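Side-chain contacts in putative mannose-6-phosphate isomerase YvyI (Bacillus subtilis, PDB 1QWR), which probably interconverts D-mannose 6-phosphate and D-fructose 6-phosphate as a zinc-dependent type 1 phosphomannose isomerase: residues P51-N56 / G61-E66; G280-E285 / D295-P300; Y134-T137 / E143-T146. All coordinates share one frame; numbering follows the deposited sequence. Where two conformers were deposited one is given.

Contact 1 of 3, residues P51-N56 / G61-E66; sequences PSTVAN and GKTLIE
P51 lays the CB corner of its pyrrolidine ring against the end of I65, with P51 CB 3.9 Å from I65 CD1, and a methyl of T63 lies a little farther off, beside the ring's CG. Beyond this apolar end the two segments are joined mainly through their backbones. The closest pair is T53 and T63, a single antiparallel bridge of the non-hydrogen-bonded kind with T53 CA 4.2 Å from T63 CA; hydrogen bonds flank it. On one flank L64 N donates to S52 O at 3.0 Å, a bent bond whose donor is tilted out of the carbonyl plane. On the other, V54 N meets K62 O at 2.8 Å, almost straight at the hydrogen (170°). Each of these carbonyls also takes a CA-H...O contact from the central pair: T63 CA is 3.3 Å from S52 O, and T53 CA approaches K62 O in the same way. V54 carries CG1 anti to its backbone N (chi1 178°), which brings CG2 round beside that nitrogen and to 3.4 Å from K62 O. Farther along, G61 N closes the pairing on V54 O at 2.9 Å; the backbone of G61 has a positive phi, a conformation that glycine takes easily. T63 then changes role, since its OG1 accepts from E66 N at 3.1 Å and caps the first turn of helix 64-70. L64, the first residue of that helix, packs on A46, F75 and F83, while S52 OG bonds to S45 N and the backbone of T53 pairs with T12 of strand 9-17. T63 is thus both the antiparallel bridge partner of T53 and the N-cap of helix 64-70, a motif tying strand 53-54 to that helix in the catalytic region of a type 1 phosphomannose isomerase.

Contact 2 of 3, residues G280-E285 / D295-P300; sequences GLLKYE and DHFILP
The backbone of L282 is hydrogen-bonded to that of C289 in strand 287-292, and its side chain crosses to F297 and L299; no polar bond joins the two segments. This is packing inside the cupin domain, a jelly-roll of two facing antiparallel layers: strand 278-284 belongs to a four-stranded antiparallel sheet, strand 296-299 to the layer facing it, and the backbones stay well apart, L282 CA lying 11.2 Å from L299 CA. With CG anti to the backbone N (chi1 -172°), L282 extends inward and its CD1 methyl serves both partners. It stands 4.4 Å from F297 CE1, approaching the ring obliquely. The same methyl lies 4.4 Å from L299 CD2, a loose van der Waals contact. All three residues are buried. F306 of strand 306-309 touches both leucines, C273 and V275 of strand 271-276 pack on F297, and the ring of F10 meets that of F297, so the phenylalanine is hemmed in by several strands. Its two neighbours on this side come at different angles: unlike the oblique L282 methyl, L299 CG lies at the edge of the F297 ring, in its plane, 3.8 Å from F297 CE1.

Contact 3 of 3, residues Y134-T137 / E143-T146; sequences YGHT and ELVT
The end of strand 131-136 comes up to the first half of helix 141-149 without pairing: T137 CA and L144 CA, the nearest across the gap, are 8.2 Å apart, and no hydrogen bond links the segments. H136 and L144 fill the interval. The L144 side chain meets the imidazole over one face, with L144 CD1 4.2 Å from H136 CD2 and offset toward the rim; the two side chains cross at about a right angle. H136 CB points at the helix; with chi1 66°, CG sits between the backbone N and the carbonyl carbon and the ring turns a face to L144. This is a strand-to-helix connection in which the middle strand of a three-stranded antiparallel sheet, flanked by 157-161 and 176-178, leads through a short loop into a helix set roughly crosswise to the strand end. L156 of helix 153-156 touches both H136 and L144, and H225 also packs on H136. The H136 side chain is about 9 Å from that of H176, a zinc ligand, near the metal site but not part of it. E143 points toward the strand end, its CG anti to the backbone N and the chain extended, bringing E143 OE2 to 3.7 Å from T137 O. Both atoms are acceptors and do not bond; OE2 accepts instead from R139 N, while T137 OG1 is bonded to G155 O.

From the N terminus the chain first makes contact 1, closing a short loop between strand 53-54 and helix 64-70. Contact 3 follows, returning helix 141-149 to the end of strand 131-136, and contact 2 comes last, spanning the hairpin strand 287-292 to join two cupin layers. The three loops run in series; none nests within or crosses another. Contacts 1 and 2 nevertheless meet in space, with L64 CD1 3.8 Å from I298 CD1, which brings the region from the catalytic-domain family against the cupin domain. Contact 3 lies on the other side of the chain's centre, its nearest atoms about 25 Å from contact 1 and about 22 Å from contact 2.

Contact 1 of 3, residues P51-N56 / G61-E66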
ATOM      1  N   PRO A  51     -11.939  -6.659  -4.605  1.00 19.99           N
ATOM      2  CA  PRO A  51     -11.065  -7.753  -4.157  1.00 17.53           C
ATOM      3  C   PRO A  51     -10.283  -8.448  -5.272  1.00 20.41           C
ATOM      4  O   PRO A  51     -10.758  -8.567  -6.420  1.00 17.01           O
ATOM      5  CB  PRO A  51     -12.028  -8.700  -3.447  1.00 18.10           C
ATOM      6  CG  PRO A  51     -13.300  -8.564  -4.299  1.00 19.50           C
ATOM      7  CD  PRO A  51     -13.368  -7.056  -4.576  1.00 19.43           C
ATOM      8  N   SER A  52      -9.072  -8.888  -4.930  1.00 17.07           N
ATOM      9  CA  SER A  52      -8.223  -9.607  -5.863  1.00 17.46           C
ATOM     10  C   SER A  52      -8.814 -10.986  -6.079  1.00 17.83           C
ATOM     11  O   SER A  52      -9.447 -11.535  -5.198  1.00 17.09           O
ATOM     12  CB  SER A  52      -6.818  -9.799  -5.283  1.00 18.25           C
ATOM     13  OG  SER A  52      -6.230  -8.567  -4.910  1.00 19.08           O
ATOM     14  N   THR A  53      -8.583 -11.559  -7.251  1.00 18.68           N
ATOM     15  CA  THR A  53      -9.059 -12.908  -7.518  1.00 20.11           C
ATOM     16  C   THR A  53      -7.816 -13.763  -7.702  1.00 17.45           C
ATOM     17  O   THR A  53      -6.817 -13.289  -8.234  1.00 19.48           O
ATOM     18  CB  THR A  53      -9.913 -12.964  -8.805  1.00 23.44           C
ATOM     19  OG1 THR A  53      -9.198 -12.343  -9.879  1.00 27.81           O
ATOM     20  CG2 THR A  53     -11.220 -12.237  -8.607  1.00 19.94           C
ATOM     21  N   VAL A  54      -7.862 -15.008  -7.227  1.00 17.30           N
ATOM     22  CA  VAL A  54      -6.737 -15.927  -7.357  1.00 16.20           C
ATOM     23  C   VAL A  54      -6.498 -16.234  -8.826  1.00 20.75           C
ATOM     24  O   VAL A  54      -7.418 -16.619  -9.568  1.00 20.13           O
ATOM     25  CB  VAL A  54      -7.004 -17.218  -6.594  1.00 17.82           C
ATOM     26  CG1 VAL A  54      -5.847 -18.183  -6.783  1.00 16.18           C
ATOM     27  CG2 VAL A  54      -7.219 -16.898  -5.127  1.00 17.08           C
ATOM     28  N   ALA A  55      -5.252 -16.067  -9.237  1.00 21.44           N
ATOM     29  CA  ALA A  55      -4.859 -16.238 -10.620  1.00 24.19           C
ATOM     30  C   ALA A  55      -4.393 -17.627 -11.008  1.00 24.31           C
ATOM     31  O   ALA A  55      -4.306 -17.931 -12.204  1.00 26.81           O
ATOM     32  CB  ALA A  55      -3.759 -15.209 -10.962  1.00 20.76           C
ATOM     33  N   ASN A  56      -4.117 -18.479 -10.026  1.00 25.70           N
ATOM     34  CA  ASN A  56      -3.585 -19.818 -10.328  1.00 27.62           C
ATOM     35  C   ASN A  56      -3.969 -20.875  -9.318  1.00 27.89           C
ATOM     36  O   ASN A  56      -4.474 -20.572  -8.239  1.00 27.40           O
ATOM     37  CB  ASN A  56      -2.061 -19.794 -10.310  1.00 27.68           C
ATOM     38  CG  ASN A  56      -1.517 -19.540  -8.898  1.00 29.56           C
ATOM     39  OD1 ASN A  56      -1.799 -18.500  -8.304  1.00 25.70           O
ATOM     40  ND2 ASN A  56      -0.767 -20.498  -8.350  1.00 27.06           N
ATOM     41  N   GLY A  61      -9.841 -18.201  -9.462  1.00 26.50           N
ATOM     42  CA  GLY A  61     -11.177 -17.647  -9.594  1.00 27.21           C
ATOM     43  C   GLY A  61     -11.776 -17.147  -8.291  1.00 28.32           C
ATOM     44  O   GLY A  61     -12.595 -16.230  -8.304  1.00 31.27           O
ATOM     45  N   LYS A  62     -11.375 -17.740  -7.168  1.00 25.68           N
ATOM     46  CA  LYS A  62     -11.883 -17.320  -5.866  1.00 25.02           C
ATOM     47  C   LYS A  62     -11.336 -15.943  -5.488  1.00 22.81           C
ATOM     48  O   LYS A  62     -10.247 -15.577  -5.926  1.00 22.06           O
ATOM     49  CB  LYS A  62     -11.486 -18.345  -4.808  1.00 26.29           C
ATOM     50  CG  LYS A  62     -12.146 -19.717  -5.035  1.00 30.77           C
ATOM     51  CD  LYS A  62     -12.116 -20.552  -3.774  1.00 33.47           C
ATOM     52  CE  LYS A  62     -12.832 -21.900  -3.966  1.00 36.13           C
ATOM     53  NZ  LYS A  62     -14.273 -21.768  -4.336  1.00 35.59           N
ATOM     54  N   THR A  63     -12.073 -15.175  -4.688  1.00 21.16           N
ATOM     55  CA  THR A  63     -11.574 -13.856  -4.289  1.00 19.11           C
ATOM     56  C   THR A  63     -10.771 -14.044  -3.014  1.00 17.03           C
ATOM     57  O   THR A  63     -10.898 -15.065  -2.341  1.00 16.59           O
ATOM     58  CB  THR A  63     -12.683 -12.853  -3.939  1.00 19.30           C
ATOM     59  OG1 THR A  63     -13.376 -13.307  -2.764  1.00 19.54           O
ATOM     60  CG2 THR A  63     -13.656 -12.684  -5.096  1.00 20.48           C
ATOM     61  N   LEU A  64      -9.961 -13.047  -2.662  1.00 18.55           N
ATOM     62  CA  LEU A  64      -9.167 -13.162  -1.450  1.00 17.98           C
ATOM     63  C   LEU A  64     -10.096 -13.205  -0.258  1.00 16.88           C
ATOM     64  O   LEU A  64      -9.755 -13.784   0.758  1.00 15.19           O
ATOM     65  CB  LEU A  64      -8.187 -11.990  -1.327  1.00 17.09           C
ATOM     66  CG  LEU A  64      -7.110 -12.117  -0.252  1.00 15.35           C
ATOM     67  CD1 LEU A  64      -6.342 -13.446  -0.406  1.00 17.31           C
ATOM     68  CD2 LEU A  64      -6.133 -10.934  -0.385  1.00 15.43           C
ATOM     69  N   ILE A  65     -11.294 -12.617  -0.377  1.00 16.97           N
ATOM     70  CA  ILE A  65     -12.237 -12.669   0.742  1.00 16.93           C
ATOM     71  C   ILE A  65     -12.684 -14.124   0.974  1.00 16.76           C
ATOM     72  O   ILE A  65     -12.744 -14.589   2.116  1.00 15.06           O
ATOM     73  CB  ILE A  65     -13.492 -11.786   0.475  1.00 18.88           C
ATOM     74  CG1 ILE A  65     -13.052 -10.316   0.323  1.00 19.77           C
ATOM     75  CG2 ILE A  65     -14.512 -11.967   1.612  1.00 16.69           C
ATOM     76  CD1 ILE A  65     -14.127  -9.362  -0.180  1.00 22.65           C
ATOM     77  N   GLU A  66     -13.023 -14.828  -0.102  0.50 16.74           N
ATOM     78  CA  GLU A  66     -13.451 -16.222   0.023  0.50 18.40           C
ATOM     79  C   GLU A  66     -12.312 -17.074   0.617  0.51 18.47           C
ATOM     80  O   GLU A  66     -12.552 -17.998   1.392  0.51 18.07           O
ATOM     81  CB  GLU A  66     -13.901 -16.774  -1.340  0.51 19.90           C
ATOM     82  CG  GLU A  66     -14.326 -18.241  -1.298  0.56 23.64           C
ATOM     83  CD  GLU A  66     -15.126 -18.674  -2.516  0.43 24.31           C
ATOM     84  OE1 GLU A  66     -15.422 -19.885  -2.634  0.48 26.34           O
ATOM     85  OE2 GLU A  66     -15.470 -17.807  -3.347  0.60 26.02           O
TER

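Contact 2 of 3, residues G280-E285 / D295-P300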
ATOM      1  N   GLY A 280      12.612 -13.410 -12.057  1.00 19.22           N
ATOM      2  CA  GLY A 280      13.339 -14.483 -11.419  1.00 19.11           C
ATOM      3  C   GLY A 280      12.542 -15.767 -11.407  1.00 19.01           C
ATOM      4  O   GLY A 280      11.391 -15.817 -11.864  1.00 21.76           O
ATOM      5  N   LEU A 281      13.152 -16.798 -10.853  1.00 19.47           N
ATOM      6  CA  LEU A 281      12.531 -18.104 -10.801  1.00 20.88           C
ATOM      7  C   LEU A 281      12.424 -18.570  -9.344  1.00 20.39           C
ATOM      8  O   LEU A 281      13.420 -18.660  -8.619  1.00 20.30           O
ATOM      9  CB  LEU A 281      13.365 -19.089 -11.645  1.00 24.40           C
ATOM     10  CG  LEU A 281      12.695 -20.430 -11.986  1.00 26.60           C
ATOM     11  CD1 LEU A 281      11.449 -20.174 -12.807  1.00 27.72           C
ATOM     12  CD2 LEU A 281      13.654 -21.340 -12.755  1.00 27.38           C
ATOM     13  N   LEU A 282      11.193 -18.846  -8.913  1.00 20.49           N
ATOM     14  CA  LEU A 282      10.976 -19.328  -7.555  1.00 19.06           C
ATOM     15  C   LEU A 282      10.904 -20.856  -7.639  1.00 21.04           C
ATOM     16  O   LEU A 282      10.117 -21.418  -8.416  1.00 22.60           O
ATOM     17  CB  LEU A 282       9.664 -18.756  -6.992  1.00 18.34           C
ATOM     18  CG  LEU A 282       9.392 -19.021  -5.508  1.00 20.71           C
ATOM     19  CD1 LEU A 282       8.379 -18.004  -4.998  1.00 24.26           C
ATOM     20  CD2 LEU A 282       8.864 -20.423  -5.325  1.00 20.51           C
ATOM     21  N   LYS A 283      11.734 -21.527  -6.848  1.00 20.74           N
ATOM     22  CA  LYS A 283      11.749 -22.985  -6.856  1.00 22.18           C
ATOM     23  C   LYS A 283      11.521 -23.528  -5.458  1.00 22.95           C
ATOM     24  O   LYS A 283      12.046 -22.999  -4.483  1.00 22.21           O
ATOM     25  CB  LYS A 283      13.087 -23.489  -7.396  1.00 24.02           C
ATOM     26  CG  LYS A 283      13.427 -22.879  -8.742  1.00 26.94           C
ATOM     27  CD  LYS A 283      14.280 -23.803  -9.591  1.00 33.95           C
ATOM     28  CE  LYS A 283      15.692 -23.909  -9.066  1.00 36.06           C
ATOM     29  NZ  LYS A 283      16.515 -24.734  -9.999  1.00 40.90           N
ATOM     30  N   TYR A 284      10.710 -24.572  -5.362  1.00 23.08           N
ATOM     31  CA  TYR A 284      10.439 -25.207  -4.072  1.00 26.62           C
ATOM     32  C   TYR A 284      10.046 -26.651  -4.354  1.00 27.87           C
ATOM     33  O   TYR A 284       9.269 -26.934  -5.280  1.00 25.76           O
ATOM     34  CB  TYR A 284       9.325 -24.474  -3.322  1.00 26.62           C
ATOM     35  CG  TYR A 284       7.982 -24.538  -3.979  1.00 26.27           C
ATOM     36  CD1 TYR A 284       7.010 -25.442  -3.541  1.00 29.22           C
ATOM     37  CD2 TYR A 284       7.670 -23.691  -5.032  1.00 28.20           C
ATOM     38  CE1 TYR A 284       5.748 -25.487  -4.147  1.00 30.55           C
ATOM     39  CE2 TYR A 284       6.426 -23.731  -5.647  1.00 29.59           C
ATOM     40  CZ  TYR A 284       5.467 -24.633  -5.201  1.00 30.38           C
ATOM     41  OH  TYR A 284       4.249 -24.693  -5.849  1.00 33.15           O
ATOM     42  N   GLU A 285      10.594 -27.556  -3.549  1.00 32.12           N
ATOM     43  CA  GLU A 285      10.364 -28.979  -3.732  1.00 36.39           C
ATOM     44  C   GLU A 285      10.667 -29.258  -5.207  1.00 36.94           C
ATOM     45  O   GLU A 285      11.694 -28.801  -5.706  1.00 38.52           O
ATOM     46  CB  GLU A 285       8.925 -29.342  -3.339  1.00 38.70           C
ATOM     47  CG  GLU A 285       8.617 -28.914  -1.903  1.00 41.66           C
ATOM     48  CD  GLU A 285       7.461 -29.665  -1.276  1.00 43.94           C
ATOM     49  OE1 GLU A 285       6.386 -29.763  -1.913  1.00 44.86           O
ATOM     50  OE2 GLU A 285       7.631 -30.146  -0.135  1.00 44.60           O
ATOM     51  N   ASP A 295       4.006  -8.996 -10.782  1.00 14.19           N
ATOM     52  CA  ASP A 295       3.335 -10.121 -10.100  1.00 14.34           C
ATOM     53  C   ASP A 295       3.116  -9.765  -8.626  1.00 14.82           C
ATOM     54  O   ASP A 295       3.957  -9.104  -8.000  1.00 14.68           O
ATOM     55  CB  ASP A 295       4.190 -11.397 -10.102  1.00 14.93           C
ATOM     56  CG  ASP A 295       4.213 -12.109 -11.445  1.00 16.58           C
ATOM     57  OD1 ASP A 295       3.256 -11.973 -12.232  1.00 18.61           O
ATOM     58  OD2 ASP A 295       5.199 -12.831 -11.678  1.00 19.48           O
ATOM     59  N   HIS A 296       1.988 -10.214  -8.082  1.00 13.47           N
ATOM     60  CA  HIS A 296       1.647 -10.023  -6.678  1.00 13.74           C
ATOM     61  C   HIS A 296       1.174 -11.395  -6.217  1.00 15.48           C
ATOM     62  O   HIS A 296       0.372 -12.054  -6.911  1.00 13.84           O
ATOM     63  CB  HIS A 296       0.537  -8.991  -6.532  1.00 13.94           C
ATOM     64  CG  HIS A 296       0.926  -7.645  -7.052  1.00 14.66           C
ATOM     65  ND1 HIS A 296       1.809  -6.814  -6.386  1.00 11.54           N
ATOM     66  CD2 HIS A 296       0.607  -7.016  -8.205  1.00 13.18           C
ATOM     67  CE1 HIS A 296       2.015  -5.726  -7.113  1.00 12.38           C
ATOM     68  NE2 HIS A 296       1.299  -5.824  -8.224  1.00 13.18           N
ATOM     69  N   PHE A 297       1.660 -11.831  -5.063  1.00 13.45           N
ATOM     70  CA  PHE A 297       1.280 -13.149  -4.576  1.00 14.44           C
ATOM     71  C   PHE A 297       1.443 -13.288  -3.087  1.00 14.18           C
ATOM     72  O   PHE A 297       2.127 -12.483  -2.424  1.00 14.92           O
ATOM     73  CB  PHE A 297       2.103 -14.238  -5.286  1.00 13.56           C
ATOM     74  CG  PHE A 297       3.599 -14.102  -5.105  1.00 12.34           C
ATOM     75  CD1 PHE A 297       4.277 -14.812  -4.100  1.00 14.72           C
ATOM     76  CD2 PHE A 297       4.327 -13.288  -5.952  1.00 13.03           C
ATOM     77  CE1 PHE A 297       5.680 -14.703  -3.957  1.00 14.85           C
ATOM     78  CE2 PHE A 297       5.727 -13.164  -5.823  1.00 16.24           C
ATOM     79  CZ  PHE A 297       6.413 -13.875  -4.824  1.00 16.00           C
ATOM     80  N   ILE A 298       0.795 -14.319  -2.564  1.00 15.03           N
ATOM     81  CA  ILE A 298       0.863 -14.631  -1.155  1.00 14.74           C
ATOM     82  C   ILE A 298       1.545 -15.975  -0.993  1.00 16.70           C
ATOM     83  O   ILE A 298       1.249 -16.922  -1.732  1.00 16.52           O
ATOM     84  CB  ILE A 298      -0.564 -14.694  -0.549  1.00 13.56           C
ATOM     85  CG1 ILE A 298      -1.113 -13.275  -0.410  1.00 14.69           C
ATOM     86  CG2 ILE A 298      -0.536 -15.422   0.804  1.00 15.29           C
ATOM     87  CD1 ILE A 298      -2.571 -13.238   0.016  1.00 16.59           C
ATOM     88  N   LEU A 299       2.517 -16.038  -0.074  1.00 15.78           N
ATOM     89  CA  LEU A 299       3.160 -17.295   0.241  1.00 14.28           C
ATOM     90  C   LEU A 299       2.416 -17.713   1.520  1.00 13.96           C
ATOM     91  O   LEU A 299       2.481 -17.024   2.560  1.00 14.32           O
ATOM     92  CB  LEU A 299       4.674 -17.115   0.535  1.00 13.83           C
ATOM     93  CG  LEU A 299       5.493 -16.604  -0.663  1.00 17.08           C
ATOM     94  CD1 LEU A 299       6.975 -16.379  -0.278  1.00 16.21           C
ATOM     95  CD2 LEU A 299       5.385 -17.616  -1.801  1.00 17.32           C
ATOM     96  N   PRO A 300       1.699 -18.842   1.458  1.00 15.83           N
ATOM     97  CA  PRO A 300       0.908 -19.406   2.558  1.00 15.81           C
ATOM     98  C   PRO A 300       1.695 -19.855   3.778  1.00 17.27           C
ATOM     99  O   PRO A 300       2.924 -19.976   3.733  1.00 16.43           O
ATOM    100  CB  PRO A 300       0.163 -20.561   1.884  1.00 16.24           C
ATOM    101  CG  PRO A 300       1.133 -21.036   0.884  1.00 17.52           C
ATOM    102  CD  PRO A 300       1.676 -19.741   0.288  1.00 14.81           C
TER

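Contact 3 of 3, residues Y134-T137 / E143-T146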
ATOM      1  N   TYR A 134       3.222  15.808   4.592  1.00 22.80           N
ATOM      2  CA  TYR A 134       3.204  14.931   5.761  1.00 23.66           C
ATOM      3  C   TYR A 134       3.223  15.754   7.049  1.00 24.17           C
ATOM      4  O   TYR A 134       4.270  16.298   7.426  1.00 24.89           O
ATOM      5  CB  TYR A 134       4.442  14.022   5.738  1.00 22.25           C
ATOM      6  CG  TYR A 134       4.470  12.934   6.791  1.00 22.26           C
ATOM      7  CD1 TYR A 134       4.120  11.619   6.474  1.00 23.38           C
ATOM      8  CD2 TYR A 134       4.889  13.203   8.095  1.00 22.44           C
ATOM      9  CE1 TYR A 134       4.192  10.606   7.428  1.00 23.66           C
ATOM     10  CE2 TYR A 134       4.969  12.196   9.059  1.00 23.55           C
ATOM     11  CZ  TYR A 134       4.621  10.900   8.717  1.00 23.26           C
ATOM     12  OH  TYR A 134       4.715   9.905   9.650  1.00 23.75           O
ATOM     13  N   GLY A 135       2.079  15.820   7.724  1.00 23.35           N
ATOM     14  CA  GLY A 135       1.992  16.566   8.965  1.00 22.61           C
ATOM     15  C   GLY A 135       1.576  18.008   8.746  1.00 23.71           C
ATOM     16  O   GLY A 135       1.396  18.443   7.603  1.00 23.25           O
ATOM     17  N   HIS A 136       1.452  18.754   9.843  1.00 23.19           N
ATOM     18  CA  HIS A 136       1.026  20.149   9.772  1.00 24.75           C
ATOM     19  C   HIS A 136       1.554  20.941  10.963  1.00 24.92           C
ATOM     20  O   HIS A 136       2.140  20.382  11.885  1.00 24.75           O
ATOM     21  CB  HIS A 136      -0.494  20.224   9.760  1.00 23.00           C
ATOM     22  CG  HIS A 136      -1.113  19.749  11.034  1.00 25.47           C
ATOM     23  ND1 HIS A 136      -1.421  18.425  11.267  1.00 29.11           N
ATOM     24  CD2 HIS A 136      -1.394  20.412  12.180  1.00 23.76           C
ATOM     25  CE1 HIS A 136      -1.861  18.293  12.506  1.00 25.78           C
ATOM     26  NE2 HIS A 136      -1.852  19.483  13.081  1.00 28.89           N
ATOM     27  N   THR A 137       1.310  22.246  10.956  1.00 27.22           N
ATOM     28  CA  THR A 137       1.816  23.106  12.026  1.00 29.53           C
ATOM     29  C   THR A 137       0.798  23.555  13.073  1.00 30.23           C
ATOM     30  O   THR A 137       1.169  24.235  14.038  1.00 32.98           O
ATOM     31  CB  THR A 137       2.425  24.391  11.437  1.00 28.24           C
ATOM     32  OG1 THR A 137       1.426  25.065  10.666  1.00 26.99           O
ATOM     33  CG2 THR A 137       3.618  24.062  10.552  1.00 30.43           C
ATOM     34  N   GLU A 143      -7.238  25.960  15.581  1.00 25.81           N
ATOM     35  CA  GLU A 143      -6.229  26.536  14.690  1.00 27.73           C
ATOM     36  C   GLU A 143      -6.219  25.778  13.350  1.00 27.19           C
ATOM     37  O   GLU A 143      -6.140  26.380  12.283  1.00 26.47           O
ATOM     38  CB  GLU A 143      -4.863  26.443  15.371  1.00 32.22           C
ATOM     39  CG  GLU A 143      -3.694  27.141  14.683  1.00 38.00           C
ATOM     40  CD  GLU A 143      -2.475  27.219  15.601  1.00 41.67           C
ATOM     41  OE1 GLU A 143      -2.571  27.862  16.672  1.00 48.17           O
ATOM     42  OE2 GLU A 143      -1.421  26.643  15.278  1.00 44.43           O
ATOM     43  N   LEU A 144      -6.296  24.453  13.415  1.00 25.29           N
ATOM     44  CA  LEU A 144      -6.318  23.645  12.206  1.00 26.12           C
ATOM     45  C   LEU A 144      -7.522  24.077  11.367  1.00 26.55           C
ATOM     46  O   LEU A 144      -7.404  24.338  10.156  1.00 27.36           O
ATOM     47  CB  LEU A 144      -6.427  22.162  12.580  1.00 24.88           C
ATOM     48  CG  LEU A 144      -6.533  21.170  11.412  1.00 27.87           C
ATOM     49  CD1 LEU A 144      -5.208  21.171  10.664  1.00 27.03           C
ATOM     50  CD2 LEU A 144      -6.873  19.753  11.927  1.00 26.56           C
ATOM     51  N   VAL A 145      -8.681  24.175  12.013  1.00 27.56           N
ATOM     52  CA  VAL A 145      -9.905  24.580  11.332  1.00 31.31           C
ATOM     53  C   VAL A 145      -9.739  25.953  10.684  1.00 32.91           C
ATOM     54  O   VAL A 145     -10.082  26.142   9.514  1.00 34.47           O
ATOM     55  CB  VAL A 145     -11.092  24.623  12.308  1.00 30.60           C
ATOM     56  CG1 VAL A 145     -12.261  25.400  11.703  1.00 35.02           C
ATOM     57  CG2 VAL A 145     -11.526  23.201  12.629  1.00 32.40           C
ATOM     58  N   THR A 146      -9.207  26.901  11.451  1.00 33.58           N
ATOM     59  CA  THR A 146      -8.986  28.260  10.963  1.00 34.24           C
ATOM     60  C   THR A 146      -8.071  28.287   9.732  1.00 35.40           C
ATOM     61  O   THR A 146      -8.389  28.918   8.726  1.00 33.85           O
ATOM     62  CB  THR A 146      -8.351  29.139  12.061  1.00 35.41           C
ATOM     63  OG1 THR A 146      -9.211  29.165  13.206  1.00 33.47           O
ATOM     64  CG2 THR A 146      -8.133  30.559  11.556  1.00 35.66           C
TER